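Local coordinates for protein precorrin-2 dehydrogenase (Bacillus megaterium, PDB 3DFZ) that catalyses the NAD-dependent dehydrogenation of precorrin-2 to sirohydrochlorin, a precursor for both siroheme and anaerobic adenosylcobalamin biosynthesis, at residues 69-73 against 74-78; 45-48 against 49-52; 213-216 against 217-220. All coordinates share one frame; numbering follows the deposited sequence.

Contact 1. Residues 69-73 against 74-78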
loop_
_atom_site.group_PDB
_atom_site.type_symbol
_atom_site.label_atom_id
_atom_site.label_comp_id
_atom_site.label_asym_id
_atom_site.label_seq_id
_atom_site.Cartn_x
_atom_site.Cartn_y
_atom_site.Cartn_z
ATOM N N ASN B 69 10.094 9.411 -23.861
ATOM C CA ASN B 69 9.900 9.719 -25.277
ATOM C C ASN B 69 9.214 8.620 -26.058
ATOM O O ASN B 69 8.284 8.892 -26.816
ATOM C CB ASN B 69 11.231 10.087 -25.937
ATOM C CG ASN B 69 11.519 11.551 -25.848
ATOM O OD1 ASN B 69 10.870 12.338 -26.512
ATOM N ND2 ASN B 69 12.490 11.940 -25.021
ATOM N N GLU B 70 9.664 7.383 -25.867
ATOM C CA GLU B 70 9.064 6.217 -26.530
ATOM C C GLU B 70 7.607 5.989 -26.087
ATOM O O GLU B 70 6.752 5.654 -26.918
ATOM C CB GLU B 70 9.918 4.968 -26.300
ATOM C CG GLU B 70 9.407 3.656 -26.941
ATOM C CD GLU B 70 9.196 3.688 -28.476
ATOM O OE1 GLU B 70 9.477 4.710 -29.158
ATOM O OE2 GLU B 70 8.727 2.653 -29.006
ATOM N N TRP B 71 7.343 6.169 -24.791
ATOM C CA TRP B 71 5.989 6.102 -24.241
ATOM C C TRP B 71 5.085 7.229 -24.768
ATOM O O TRP B 71 3.920 7.004 -25.066
ATOM C CB TRP B 71 6.024 6.137 -22.705
ATOM C CG TRP B 71 6.645 4.911 -22.069
ATOM C CD1 TRP B 71 6.556 3.622 -22.509
ATOM C CD2 TRP B 71 7.421 4.872 -20.860
ATOM N NE1 TRP B 71 7.229 2.782 -21.653
ATOM C CE2 TRP B 71 7.770 3.520 -20.633
ATOM C CE3 TRP B 71 7.844 5.845 -19.940
ATOM C CZ2 TRP B 71 8.541 3.111 -19.524
ATOM C CZ3 TRP B 71 8.609 5.437 -18.830
ATOM C CH2 TRP B 71 8.952 4.084 -18.643
ATOM N N GLU B 72 5.635 8.430 -24.872
ATOM C CA GLU B 72 4.947 9.550 -25.505
ATOM C C GLU B 72 4.613 9.228 -26.968
ATOM O O GLU B 72 3.465 9.402 -27.399
ATOM C CB GLU B 72 5.815 10.814 -25.423
ATOM C CG GLU B 72 5.045 12.109 -25.648
ATOM C CD GLU B 72 5.858 13.173 -26.398
ATOM O OE1 GLU B 72 6.941 12.839 -26.980
ATOM O OE2 GLU B 72 5.374 14.333 -26.415
ATOM N N ALA B 73 5.608 8.720 -27.703
ATOM C CA ALA B 73 5.449 8.356 -29.106
ATOM C C ALA B 73 4.512 7.173 -29.292
ATOM O O ALA B 73 3.925 6.999 -30.364
ATOM C CB ALA B 73 6.802 8.075 -29.743
ATOM N N LYS B 74 4.371 6.357 -28.246
ATOM C CA LYS B 74 3.438 5.233 -28.260
ATOM C C LYS B 74 2.030 5.667 -27.814
ATOM O O LYS B 74 1.075 4.871 -27.870
ATOM C CB LYS B 74 3.966 4.080 -27.411
ATOM C CG LYS B 74 5.063 3.273 -28.093
ATOM C CD LYS B 74 5.695 2.296 -27.111
ATOM C CE LYS B 74 6.303 1.109 -27.843
ATOM N NZ LYS B 74 7.144 0.267 -26.938
ATOM N N GLY B 75 1.914 6.933 -27.389
ATOM C CA GLY B 75 0.635 7.538 -26.979
ATOM C C GLY B 75 0.108 6.914 -25.702
ATOM O O GLY B 75 -1.024 6.419 -25.659
ATOM N N GLN B 76 0.943 6.924 -24.666
ATOM C CA GLN B 76 0.581 6.368 -23.350
ATOM C C GLN B 76 0.611 7.461 -22.304
ATOM O O GLN B 76 0.056 7.324 -21.228
ATOM C CB GLN B 76 1.552 5.259 -22.970
ATOM C CG GLN B 76 1.424 4.047 -23.870
ATOM C CD GLN B 76 2.579 3.104 -23.721
ATOM O OE1 GLN B 76 3.700 3.398 -24.144
ATOM N NE2 GLN B 76 2.322 1.963 -23.119
ATOM N N LEU B 77 1.292 8.549 -22.636
ATOM C CA LEU B 77 1.357 9.704 -21.762
ATOM C C LEU B 77 1.517 10.959 -22.604
ATOM O O LEU B 77 1.781 10.855 -23.800
ATOM C CB LEU B 77 2.490 9.562 -20.739
ATOM C CG LEU B 77 3.903 9.194 -21.177
ATOM C CD1 LEU B 77 4.633 10.406 -21.831
ATOM C CD2 LEU B 77 4.662 8.622 -19.950
ATOM N N ARG B 78 1.317 12.119 -21.972
ATOM C CA ARG B 78 1.653 13.422 -22.546
ATOM C C ARG B 78 2.868 14.088 -21.854
ATOM O O ARG B 78 3.024 14.023 -20.629
ATOM C CB ARG B 78 0.427 14.361 -22.510
ATOM C CG ARG B 78 0.769 15.834 -22.723
ATOM C CD ARG B 78 -0.439 16.695 -23.038
ATOM N NE ARG B 78 -1.211 17.066 -21.861
ATOM C CZ ARG B 78 -0.962 18.124 -21.093
ATOM N NH1 ARG B 78 0.069 18.917 -21.358
ATOM N NH2 ARG B 78 -1.746 18.384 -20.045
HETATM O O HOH W 1 1.351 11.033 -26.588
#
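Glu70 and Lys74, one helical turn apart, run obliquely across each other at the exposed end of helix 66-73. The lysine chain, extended beyond CG, passes by the glutamate carboxylate with CE meeting OE2, and the ammonium forms a salt bridge at the long distance of 3.5 Å between Lys74 NZ and Glu70 OE2. Glu70 bends at its second torsion (chi2 57°), which brings OE2 to the outer part of the lysine chain. Gln76 crosses Trp71, the amide plane standing 77° from the indole plane; Gln76 OE1 comes obliquely to the ring, 3.3 Å from Trp71 CD1. The backbone closes a Schellman motif: Gln76 N donates to Trp71 O (3.0 Å), Gly75 N to Glu72 O (2.9 Å), and Gly75 takes the positive phi (68°) that reverses the chain. This is the helix-to-strand turn of the beta-alpha-beta unit made by strand 56-60, helix 66-73 and strand 77-80 in the Rossmann-type domain. A water donates to both Glu72 O and Leu77 O, linking the last helical turn to Leu77. That leucine packs against the helix end with both methyls, its CD2 reaching Trp71 CB at 4.0 Å while CD1 lies against Glu72 CB at 3.8 Å, the two chains of Leu77 and Glu72 crossing nearly at right angles. The carboxylate of Glu72 is turned to a different partner, a salt bridge from its OE2 to Arg81.

Contact 2. Residues 45-48 against 49-52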
loop_
_atom_site.group_PDB
_atom_site.type_symbol
_atom_site.label_atom_id
_atom_site.label_comp_id
_atom_site.label_asym_id
_atom_site.label_seq_id
_atom_site.Cartn_x
_atom_site.Cartn_y
_atom_site.Cartn_z
ATOM N N ARG B 45 11.250 5.400 -13.677
ATOM C CA ARG B 45 10.974 4.233 -12.845
ATOM C C ARG B 45 9.564 4.331 -12.256
ATOM O O ARG B 45 8.803 3.358 -12.317
ATOM C CB ARG B 45 12.069 4.084 -11.773
ATOM C CG ARG B 45 11.688 3.335 -10.494
ATOM C CD ARG B 45 12.871 2.551 -9.851
ATOM N NE ARG B 45 14.206 3.093 -10.147
ATOM C CZ ARG B 45 14.856 3.990 -9.401
ATOM N NH1 ARG B 45 14.309 4.491 -8.290
ATOM N NH2 ARG B 45 16.063 4.400 -9.778
ATOM N N ARG B 46 9.206 5.509 -11.732
ATOM C CA ARG B 46 7.869 5.739 -11.182
ATOM C C ARG B 46 6.731 5.515 -12.205
ATOM O O ARG B 46 5.765 4.828 -11.897
ATOM C CB ARG B 46 7.759 7.139 -10.555
ATOM C CG ARG B 46 8.538 7.343 -9.259
ATOM C CD ARG B 46 7.946 6.523 -8.088
ATOM N NE ARG B 46 8.570 6.816 -6.785
ATOM C CZ ARG B 46 9.708 6.283 -6.345
ATOM N NH1 ARG B 46 10.383 5.425 -7.098
ATOM N NH2 ARG B 46 10.177 6.619 -5.146
ATOM N N ILE B 47 6.872 6.092 -13.406
ATOM C CA ILE B 47 5.890 5.992 -14.507
ATOM C C ILE B 47 5.655 4.546 -14.939
ATOM O O ILE B 47 4.512 4.124 -15.107
ATOM C CB ILE B 47 6.313 6.851 -15.750
ATOM C CG1 ILE B 47 6.214 8.348 -15.440
ATOM C CG2 ILE B 47 5.470 6.504 -16.978
ATOM C CD1 ILE B 47 7.224 9.208 -16.197
ATOM N N LYS B 48 6.739 3.793 -15.115
ATOM C CA LYS B 48 6.657 2.351 -15.355
ATOM C C LYS B 48 5.603 1.687 -14.486
ATOM O O LYS B 48 4.823 0.889 -14.980
ATOM C CB LYS B 48 8.007 1.680 -15.121
ATOM C CG LYS B 48 8.688 1.223 -16.390
ATOM C CD LYS B 48 10.213 1.388 -16.284
ATOM C CE LYS B 48 10.949 0.887 -17.540
ATOM N NZ LYS B 48 12.360 1.405 -17.620
ATOM N N GLY B 49 5.588 2.039 -13.200
ATOM C CA GLY B 49 4.657 1.496 -12.209
ATOM C C GLY B 49 3.190 1.685 -12.513
ATOM O O GLY B 49 2.372 0.823 -12.181
ATOM N N PHE B 50 2.833 2.798 -13.149
ATOM C CA PHE B 50 1.405 3.075 -13.419
ATOM C C PHE B 50 1.028 3.291 -14.904
ATOM O O PHE B 50 -0.054 3.797 -15.236
ATOM C CB PHE B 50 0.861 4.187 -12.494
ATOM C CG PHE B 50 1.738 5.421 -12.414
ATOM C CD1 PHE B 50 1.773 6.345 -13.467
ATOM C CD2 PHE B 50 2.495 5.676 -11.270
ATOM C CE1 PHE B 50 2.573 7.492 -13.389
ATOM C CE2 PHE B 50 3.299 6.818 -11.172
ATOM C CZ PHE B 50 3.343 7.732 -12.242
ATOM N N LEU B 51 1.915 2.860 -15.788
ATOM C CA LEU B 51 1.739 3.036 -17.230
ATOM C C LEU B 51 0.586 2.197 -17.827
ATOM O O LEU B 51 -0.061 2.614 -18.807
ATOM C CB LEU B 51 3.065 2.716 -17.926
ATOM C CG LEU B 51 3.289 2.959 -19.403
ATOM C CD1 LEU B 51 3.204 4.420 -19.746
ATOM C CD2 LEU B 51 4.668 2.411 -19.740
ATOM N N GLN B 52 0.336 1.027 -17.239
ATOM C CA GLN B 52 -0.757 0.163 -17.657
ATOM C C GLN B 52 -2.012 0.339 -16.790
ATOM O O GLN B 52 -2.850 -0.570 -16.721
ATOM C CB GLN B 52 -0.314 -1.299 -17.610
ATOM C CG GLN B 52 0.798 -1.647 -18.575
ATOM C CD GLN B 52 1.817 -2.572 -17.950
ATOM O OE1 GLN B 52 1.714 -2.918 -16.768
ATOM N NE2 GLN B 52 2.815 -2.973 -18.733
#
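Phe50 holds CG between its own backbone N and carbonyl carbon (chi1 48°), a turn that folds the ring back over the preceding helical turn and lays one face on Ile47 CA. The CH-pi contact runs 4.0 Å from Ile47 CA to the centroid of the Phe50 ring, 22° off the ring normal, with the CA offset toward the rim. Arg46 O lies over a face of the same ring, 3.3 Å from Phe50 CE2. In Leu51, CG stands opposite the backbone N (chi1 -172°), and its CD1 meets Ile47 CG2 at 4.1 Å as the two branched chains slant past each other. Ile47 CG1 also touches the ring at Phe50 CE1, 4.3 Å away, so its two branches serve different neighbours. In the backbone, Phe50 N donates to Ile47 O at 2.9 Å, and Gly49 N makes a weak bond to Arg46 O. These are bonds to the third residue back, in the weakly bonded last turn of helix 41-50, the helix of the Rossmann-type beta-alpha-beta unit formed with strands 33-37 and 56-60. Phe50 also packs on Val34 and Val36 of strand 33-37, and Tyr23 of the second subunit meets its ring edge-to-face. A buried ring is laid on backbone CH and carbonyl groups, and aliphatic branches of Ile47 and Leu51 meet, which suggests that van der Waals contact carries most of the side-chain packing, beside two i to i+3 backbone bonds, one of them weak, and with no charged pair across the contact.

Contact 3. Residues 213-216 against 217-220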
loop_
_atom_site.group_PDB
_atom_site.type_symbol
_atom_site.label_atom_id
_atom_site.label_comp_id
_atom_site.label_asym_id
_atom_site.label_seq_id
_atom_site.Cartn_x
_atom_site.Cartn_y
_atom_site.Cartn_z
ATOM N N ARG B 213 -3.140 -31.245 -10.884
ATOM C CA ARG B 213 -3.857 -31.796 -12.032
ATOM C C ARG B 213 -5.051 -32.654 -11.705
ATOM O O ARG B 213 -6.082 -32.532 -12.347
ATOM C CB ARG B 213 -2.905 -32.558 -12.946
ATOM C CG ARG B 213 -1.882 -31.654 -13.579
ATOM C CD ARG B 213 -0.678 -32.434 -14.045
ATOM N NE ARG B 213 0.330 -31.527 -14.601
ATOM C CZ ARG B 213 1.300 -31.908 -15.424
ATOM N NH1 ARG B 213 1.442 -33.197 -15.761
ATOM N NH2 ARG B 213 2.136 -31.008 -15.885
ATOM N N GLU B 214 -4.915 -33.523 -10.711
ATOM C CA GLU B 214 -6.034 -34.343 -10.228
ATOM C C GLU B 214 -7.167 -33.523 -9.604
ATOM O O GLU B 214 -8.309 -33.965 -9.621
ATOM C CB GLU B 214 -5.555 -35.398 -9.220
ATOM C CG GLU B 214 -4.568 -36.383 -9.796
ATOM C CD GLU B 214 -4.205 -37.533 -8.867
ATOM O OE1 GLU B 214 -4.366 -37.440 -7.605
ATOM O OE2 GLU B 214 -3.756 -38.549 -9.432
ATOM N N PHE B 215 -6.837 -32.375 -9.013
ATOM C CA PHE B 215 -7.850 -31.474 -8.465
ATOM C C PHE B 215 -8.607 -30.745 -9.578
ATOM O O PHE B 215 -9.833 -30.600 -9.497
ATOM C CB PHE B 215 -7.252 -30.434 -7.519
ATOM C CG PHE B 215 -8.285 -29.536 -6.905
ATOM C CD1 PHE B 215 -9.067 -29.986 -5.834
ATOM C CD2 PHE B 215 -8.521 -28.262 -7.424
ATOM C CE1 PHE B 215 -10.050 -29.153 -5.272
ATOM C CE2 PHE B 215 -9.487 -27.441 -6.878
ATOM C CZ PHE B 215 -10.262 -27.887 -5.801
ATOM N N LEU B 216 -7.873 -30.303 -10.609
ATOM C CA LEU B 216 -8.481 -29.715 -11.808
ATOM C C LEU B 216 -9.476 -30.680 -12.434
ATOM O O LEU B 216 -10.592 -30.275 -12.755
ATOM C CB LEU B 216 -7.429 -29.307 -12.860
ATOM C CG LEU B 216 -6.531 -28.145 -12.457
ATOM C CD1 LEU B 216 -5.282 -28.074 -13.334
ATOM C CD2 LEU B 216 -7.315 -26.807 -12.453
ATOM N N GLN B 217 -9.065 -31.945 -12.597
ATOM C CA GLN B 217 -9.931 -32.996 -13.127
ATOM C C GLN B 217 -11.165 -33.189 -12.245
ATOM O O GLN B 217 -12.260 -33.419 -12.744
ATOM C CB GLN B 217 -9.185 -34.344 -13.207
ATOM C CG GLN B 217 -7.979 -34.406 -14.150
ATOM C CD GLN B 217 -7.394 -35.824 -14.259
ATOM O OE1 GLN B 217 -8.007 -36.716 -14.867
ATOM N NE2 GLN B 217 -6.213 -36.038 -13.654
ATOM N N GLN B 218 -10.969 -33.124 -10.932
ATOM C CA GLN B 218 -12.037 -33.328 -9.964
ATOM C C GLN B 218 -13.153 -32.279 -10.061
ATOM O O GLN B 218 -14.335 -32.624 -10.072
ATOM C CB GLN B 218 -11.465 -33.362 -8.552
ATOM C CG GLN B 218 -12.491 -33.154 -7.452
ATOM C CD GLN B 218 -11.868 -33.169 -6.088
ATOM O OE1 GLN B 218 -10.721 -33.606 -5.930
ATOM N NE2 GLN B 218 -12.625 -32.710 -5.075
ATOM N N ILE B 219 -12.767 -31.008 -10.132
ATOM C CA ILE B 219 -13.735 -29.910 -10.235
ATOM C C ILE B 219 -14.363 -29.800 -11.626
ATOM O O ILE B 219 -15.127 -28.877 -11.897
ATOM C CB ILE B 219 -13.157 -28.548 -9.738
ATOM C CG1 ILE B 219 -11.945 -28.099 -10.572
ATOM C CG2 ILE B 219 -12.852 -28.634 -8.248
ATOM C CD1 ILE B 219 -11.358 -26.730 -10.177
ATOM N N GLU B 220 -14.062 -30.763 -12.493
ATOM C CA GLU B 220 -14.682 -30.828 -13.817
ATOM C C GLU B 220 -16.062 -31.466 -13.741
ATOM O O GLU B 220 -17.002 -30.960 -14.342
ATOM C CB GLU B 220 -13.779 -31.579 -14.802
ATOM C CG GLU B 220 -12.564 -30.764 -15.267
ATOM C CD GLU B 220 -12.902 -29.791 -16.398
ATOM O OE1 GLU B 220 -13.488 -30.235 -17.433
ATOM O OE2 GLU B 220 -12.576 -28.590 -16.245
#
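Gln217, one turn beyond Arg213, gives its backbone N to Arg213 O in a bond of 3.1 Å. Its side chain runs back along the preceding turn: CG rests 3.2 Å from Arg213 O, and NE2 lies 3.8 Å from Glu214 CA. Gln218 repeats the helical bond, N to Glu214 O. A near-trans first torsion (chi1 163°) sends its extended chain obliquely past the Phe215 ring, amide and ring planes 60° apart, with OE1 approaching the ring at CD1. Ile219 is the first residue to leave helical geometry, yet its N still reaches Phe215 O at 3.0 Å. Its CG2 sits over a face of the Phe215 ring, a CH-pi contact of 4.0 Å from Ile219 CG2 to the ring centroid, and comes nearest at Phe215 CZ, 3.6 Å away. The other branch of Ile219 adds CD1 against CE2 of the same ring, while CG1 lies against the carbonyl oxygens of Phe215 and Leu216. Replacing Phe215 by an alanine would probably open a gap beside Ile219 CG2 and CD1 and leave that branched side chain without the ring face it packs on. Glu220 ends the segment with its CG 3.2 Å from Leu216 O and its N bonded to Gln217 O. The C-terminal end of helix 209-218 thus packs into the all-helical part of the chain: Phe215 and Ile219 both lie on Leu196 of helix 190-199, Phe215 also on Cys179 and Ile219 on Leu182 of helix 168-184.

Overall arrangement
All three contacts lie at the C-terminal ends of helices, but in different surroundings. Contacts 1 and 2 belong to successive beta-alpha-beta units of the Rossmann-type, probably NAD(+)-binding, domain, which share strand 56-60. Their centres are 12 Å apart and they pack directly, Trp71 on Leu51 and Lys48, Leu77 on Ile47. Contact 1 is at the surface and mixes a salt bridge, a glycine turn and a bridging water; the partly buried contact 2 depends chiefly on apolar and ring contacts and also reaches the second subunit. Contact 3, likewise partly buried, stands apart in the helical C-terminal region, its centre 45 Å from that of contact 1, and pairs regular helical bonds with a ring-on-methyl contact.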